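Local coordinates for protein malic enzyme (Entamoeba histolytica, PDB 3NV9) that probably catalyses the oxidative decarboxylation of malate to pyruvate and carbon dioxide, with NADP as electron acceptor, at residues M124-I130 / F363-K368; G113-E118 / V133-I137. All blocks are in the same frame, centred on the assembly; numbering follows the deposited sequence.

Interaction 1 (M124-I130 / F363-K368)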
loop_
_atom_site.group_PDB
_atom_site.type_symbol
_atom_site.label_atom_id
_atom_site.label_comp_id
_atom_site.label_asym_id
_atom_site.label_seq_id
_atom_site.Cartn_x
_atom_site.Cartn_y
_atom_site.Cartn_z
ATOM N N MET A 124 -3.242 -9.078 8.972
ATOM C CA MET A 124 -4.577 -8.850 8.370
ATOM C C MET A 124 -4.772 -9.782 7.168
ATOM O O MET A 124 -5.870 -10.269 6.886
ATOM C CB MET A 124 -4.717 -7.404 7.960
ATOM C CG MET A 124 -5.115 -6.535 9.183
ATOM S SD MET A 124 -4.983 -4.835 8.709
ATOM C CE MET A 124 -4.843 -4.052 10.354
ATOM N N LYS A 125 -3.688 -10.027 6.457
ATOM C CA LYS A 125 -3.815 -10.897 5.304
ATOM C C LYS A 125 -3.971 -12.345 5.748
ATOM O O LYS A 125 -4.905 -12.999 5.333
ATOM C CB LYS A 125 -2.635 -10.758 4.350
ATOM C CG LYS A 125 -2.797 -11.661 3.125
ATOM C CD LYS A 125 -3.891 -11.180 2.199
ATOM C CE LYS A 125 -3.802 -11.913 0.878
ATOM N NZ LYS A 125 -4.693 -11.277 -0.113
ATOM N N TYR A 126 -3.072 -12.810 6.620
ATOM C CA TYR A 126 -2.988 -14.205 6.947
ATOM C C TYR A 126 -4.069 -14.721 7.916
ATOM O O TYR A 126 -4.402 -15.906 7.908
ATOM C CB TYR A 126 -1.586 -14.504 7.425
ATOM C CG TYR A 126 -1.235 -15.968 7.435
ATOM C CD1 TYR A 126 -1.116 -16.667 6.257
ATOM C CD2 TYR A 126 -0.977 -16.639 8.624
ATOM C CE1 TYR A 126 -0.749 -18.033 6.256
ATOM C CE2 TYR A 126 -0.623 -18.001 8.639
ATOM C CZ TYR A 126 -0.517 -18.686 7.435
ATOM O OH TYR A 126 -0.212 -20.037 7.380
ATOM N N LEU A 127 -4.603 -13.836 8.749
ATOM C CA LEU A 127 -5.661 -14.190 9.694
ATOM C C LEU A 127 -6.998 -13.688 9.168
ATOM O O LEU A 127 -8.015 -14.349 9.360
ATOM C CB LEU A 127 -5.433 -13.582 11.111
ATOM C CG LEU A 127 -4.047 -13.863 11.717
ATOM C CD1 LEU A 127 -3.882 -13.270 13.154
ATOM C CD2 LEU A 127 -3.687 -15.407 11.653
ATOM N N GLY A 128 -6.998 -12.511 8.522
ATOM C CA GLY A 128 -8.253 -11.941 8.126
ATOM C C GLY A 128 -8.656 -11.918 6.651
ATOM O O GLY A 128 -9.779 -11.498 6.334
ATOM N N GLY A 129 -7.762 -12.279 5.736
ATOM C CA GLY A 129 -8.163 -12.197 4.353
ATOM C C GLY A 129 -8.228 -10.755 3.887
ATOM O O GLY A 129 -8.814 -10.492 2.844
ATOM N N ILE A 130 -7.584 -9.846 4.622
ATOM C CA ILE A 130 -7.603 -8.444 4.298
ATOM C C ILE A 130 -6.349 -7.966 3.571
ATOM O O ILE A 130 -5.238 -8.375 3.942
ATOM C CB ILE A 130 -7.830 -7.669 5.587
ATOM C CG1 ILE A 130 -9.165 -8.140 6.207
ATOM C CG2 ILE A 130 -7.925 -6.194 5.339
ATOM C CD1 ILE A 130 -9.255 -7.875 7.660
ATOM N N PHE A 363 -8.600 -7.784 15.783
ATOM C CA PHE A 363 -8.678 -6.930 14.555
ATOM C C PHE A 363 -8.949 -7.620 13.166
ATOM O O PHE A 363 -9.691 -7.062 12.326
ATOM C CB PHE A 363 -7.555 -5.875 14.506
ATOM C CG PHE A 363 -6.162 -6.414 14.182
ATOM C CD1 PHE A 363 -5.143 -6.316 15.110
ATOM C CD2 PHE A 363 -5.857 -6.906 12.912
ATOM C CE1 PHE A 363 -3.864 -6.757 14.825
ATOM C CE2 PHE A 363 -4.568 -7.316 12.592
ATOM C CZ PHE A 363 -3.567 -7.271 13.568
ATOM N N PRO A 364 -8.389 -8.833 12.929
ATOM C CA PRO A 364 -8.625 -9.423 11.593
ATOM C C PRO A 364 -10.109 -9.680 11.367
ATOM O O PRO A 364 -10.640 -9.430 10.256
ATOM C CB PRO A 364 -7.816 -10.731 11.618
ATOM C CG PRO A 364 -6.750 -10.463 12.645
ATOM C CD PRO A 364 -7.395 -9.589 13.696
ATOM N N GLY A 365 -10.762 -10.112 12.430
ATOM C CA GLY A 365 -12.191 -10.454 12.415
ATOM C C GLY A 365 -13.052 -9.206 12.426
ATOM O O GLY A 365 -13.979 -9.101 11.648
ATOM N N ILE A 366 -12.735 -8.241 13.285
ATOM C CA ILE A 366 -13.473 -6.950 13.261
ATOM C C ILE A 366 -13.456 -6.251 11.880
ATOM O O ILE A 366 -14.503 -5.951 11.314
ATOM C CB ILE A 366 -13.020 -6.024 14.423
ATOM C CG1 ILE A 366 -13.350 -6.678 15.750
ATOM C CG2 ILE A 366 -13.688 -4.639 14.377
ATOM C CD1 ILE A 366 -12.571 -6.068 16.999
ATOM N N LEU A 367 -12.274 -6.003 11.339
ATOM C CA LEU A 367 -12.189 -5.329 10.071
ATOM C C LEU A 367 -12.857 -6.177 8.970
ATOM O O LEU A 367 -13.522 -5.642 8.086
ATOM C CB LEU A 367 -10.707 -5.034 9.701
ATOM C CG LEU A 367 -10.074 -3.957 10.605
ATOM C CD1 LEU A 367 -8.556 -4.050 10.749
ATOM C CD2 LEU A 367 -10.499 -2.535 10.118
ATOM N N LYS A 368 -12.629 -7.481 8.964
ATOM C CA LYS A 368 -13.128 -8.252 7.861
ATOM C C LYS A 368 -14.668 -8.124 7.854
ATOM O O LYS A 368 -15.288 -7.941 6.802
ATOM C CB LYS A 368 -12.714 -9.738 7.968
ATOM C CG LYS A 368 -13.100 -10.573 6.741
ATOM C CD LYS A 368 -12.359 -10.132 5.473
ATOM C CE LYS A 368 -12.706 -11.000 4.262
ATOM N NZ LYS A 368 -12.111 -10.402 3.048
#
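Pro364 has the largest area covered in this contact. Its ring sits on the last turn of the helix in 124-130. Pro364 CG touches Leu127 CB at 3.7 Å, and Pro364 CB lies 3.7 Å from Gly128 N. The CA atoms of Gly128 and Pro364 are 4.3 Å apart. A side chain at Gly128 would run into the proline ring, so glycine permits this close approach. Phe414 of helix 413-428 also touches Leu127 and Pro364.

Met124 carries its extended side chain to Phe363 and Leu367. Its CG is 3.5 Å from Phe363 CE2, and its CE is 3.7 Å from Leu367 CD1. Met124 also rests on Val93 and Val95 of strand 92-97. The two helix segments cross nearly at right angles, at 85°, with their axes 8.8 Å apart. This helix-helix packing joins the malic enzyme N-terminal region to the NAD-binding Rossmann region.

Ile130 follows the helix. Gly129 has positive phi and takes the chain out of helical geometry, and Ile130 N makes a hydrogen bond back to Met124 O at 2.9 Å. Ile130 CD1 then lies 3.3 Å from Pro364 O and 3.8 Å from Leu367 CB. Alongside it, Lys368 NZ makes a weak hydrogen bond to Gly129 O at 3.3 Å. The same amine forms a salt bridge with Asp448.

Interaction 2 (G113-E118 / V133-I137)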
loop_
_atom_site.group_PDB
_atom_site.type_symbol
_atom_site.label_atom_id
_atom_site.label_comp_id
_atom_site.label_asym_id
_atom_site.label_seq_id
_atom_site.Cartn_x
_atom_site.Cartn_y
_atom_site.Cartn_z
ATOM N N GLY A 113 7.895 3.123 13.063
ATOM C CA GLY A 113 6.704 2.283 13.218
ATOM C C GLY A 113 6.531 1.197 12.127
ATOM O O GLY A 113 5.673 0.340 12.263
ATOM N N LEU A 114 7.363 1.202 11.084
ATOM C CA LEU A 114 7.209 0.289 9.937
ATOM C C LEU A 114 7.237 -1.218 10.299
ATOM O O LEU A 114 6.514 -1.978 9.689
ATOM C CB LEU A 114 8.289 0.564 8.889
ATOM C CG LEU A 114 7.978 1.749 7.992
ATOM C CD1 LEU A 114 9.269 2.282 7.392
ATOM C CD2 LEU A 114 6.944 1.416 6.871
ATOM N N GLY A 115 8.092 -1.629 11.246
ATOM C CA GLY A 115 8.200 -3.020 11.673
ATOM C C GLY A 115 6.872 -3.466 12.195
ATOM O O GLY A 115 6.332 -4.502 11.770
ATOM N N VAL A 116 6.294 -2.682 13.093
ATOM C CA VAL A 116 5.021 -3.056 13.738
ATOM C C VAL A 116 3.849 -2.952 12.749
ATOM O O VAL A 116 2.974 -3.831 12.724
ATOM C CB VAL A 116 4.776 -2.182 14.982
ATOM C CG1 VAL A 116 3.313 -2.299 15.507
ATOM C CG2 VAL A 116 5.794 -2.547 16.090
ATOM N N MET A 117 3.820 -1.909 11.913
ATOM C CA MET A 117 2.667 -1.734 10.994
ATOM C C MET A 117 2.713 -2.737 9.855
ATOM O O MET A 117 1.677 -3.151 9.355
ATOM C CB MET A 117 2.555 -0.292 10.433
ATOM C CG MET A 117 2.650 0.816 11.481
ATOM S SD MET A 117 1.478 0.565 12.821
ATOM C CE MET A 117 2.472 1.045 14.231
ATOM N N GLU A 118 3.918 -3.133 9.453
ATOM C CA GLU A 118 4.048 -4.254 8.499
ATOM C C GLU A 118 3.611 -5.628 9.092
ATOM O O GLU A 118 3.032 -6.445 8.412
ATOM C CB GLU A 118 5.474 -4.305 7.901
ATOM C CG GLU A 118 5.460 -4.994 6.603
ATOM C CD GLU A 118 6.795 -5.099 5.930
ATOM O OE1 GLU A 118 6.911 -5.897 4.948
ATOM O OE2 GLU A 118 7.722 -4.418 6.380
ATOM N N VAL A 133 -1.628 -2.276 3.978
ATOM C CA VAL A 133 -0.270 -1.857 3.917
ATOM C C VAL A 133 0.072 -0.870 5.053
ATOM O O VAL A 133 -0.763 -0.125 5.512
ATOM C CB VAL A 133 0.138 -1.288 2.544
ATOM C CG1 VAL A 133 0.245 -2.405 1.510
ATOM C CG2 VAL A 133 -0.731 -0.154 2.119
ATOM N N PRO A 134 1.320 -0.905 5.524
ATOM C CA PRO A 134 1.688 0.122 6.509
ATOM C C PRO A 134 1.609 1.541 5.873
ATOM O O PRO A 134 1.984 1.725 4.681
ATOM C CB PRO A 134 3.118 -0.269 6.901
ATOM C CG PRO A 134 3.609 -1.213 5.799
ATOM C CD PRO A 134 2.464 -1.663 4.988
ATOM N N ILE A 135 1.075 2.527 6.620
ATOM C CA ILE A 135 1.163 3.942 6.202
ATOM C C ILE A 135 1.730 4.722 7.348
ATOM O O ILE A 135 0.992 5.204 8.170
ATOM C CB ILE A 135 -0.209 4.519 5.848
ATOM C CG1 ILE A 135 -0.883 3.686 4.753
ATOM C CG2 ILE A 135 -0.132 6.019 5.399
ATOM C CD1 ILE A 135 -0.344 3.939 3.346
ATOM N N CYS A 136 3.055 4.781 7.434
ATOM C CA CYS A 136 3.777 5.511 8.525
ATOM C C CYS A 136 4.084 6.959 8.096
ATOM O O CYS A 136 4.711 7.193 7.083
ATOM C CB CYS A 136 5.066 4.772 8.901
ATOM S SG CYS A 136 4.705 3.323 9.842
ATOM N N ILE A 137 3.588 7.925 8.851
ATOM C CA ILE A 137 3.650 9.321 8.433
ATOM C C ILE A 137 4.338 10.144 9.469
ATOM O O ILE A 137 4.417 9.758 10.642
ATOM C CB ILE A 137 2.261 9.921 8.239
ATOM C CG1 ILE A 137 1.538 10.102 9.616
ATOM C CG2 ILE A 137 1.463 9.094 7.191
ATOM C CD1 ILE A 137 0.086 10.709 9.531
#
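Strand 133-136 points its side chains alternately to and from the helix start. Val133 points away. Pro134 faces the helix and has the most covered surface here. Pro134 CB lies 3.6 Å from Met117 CB, 3.9 Å from Glu118 N and 4.2 Å from Leu114 CD2. Ile135 points away again, and its side chain touches Phe154 of helix 148-158. Cys136 turns back to the helix. Cys136 SG is 3.6 Å from Met117 CG, from Leu114 N and from Gly113 C. A side chain on Gly113 would crowd this sulfur. No hydrogen bond crosses between the segments, so the contact is van der Waals packing.

Helix and strand run roughly antiparallel, at 147°, with axes 7.6 Å apart. They belong to a beta-alpha-beta unit made of strand 92-97, helix 114-128 and strand 131-136. Val133 and Ile135 form backbone hydrogen bonds with strand 92-97, which lies next to theirs in the parallel sheet. Helix 114-128 covers one face of that sheet, and helix 148-158 packs on the other.

Overall arrangement
The two contacts lie at different places along helix 114-128, with centres about 16 Å apart. Interaction 2 packs the start of the helix on strand 131-136, which follows it in the same beta-alpha-beta unit. Interaction 1 packs the end of the helix on helix 363-372, more than 230 residues further on. Along the chain the segments alternate: 113-118, 124-130, 133-137, then 363-368. One contact is therefore local to the N-terminal region, while the other joins that region to the NAD-binding region. Both are buried, and both touch the second subunit. The helix thus links its own sheet, the NAD-binding region and the dimer partner.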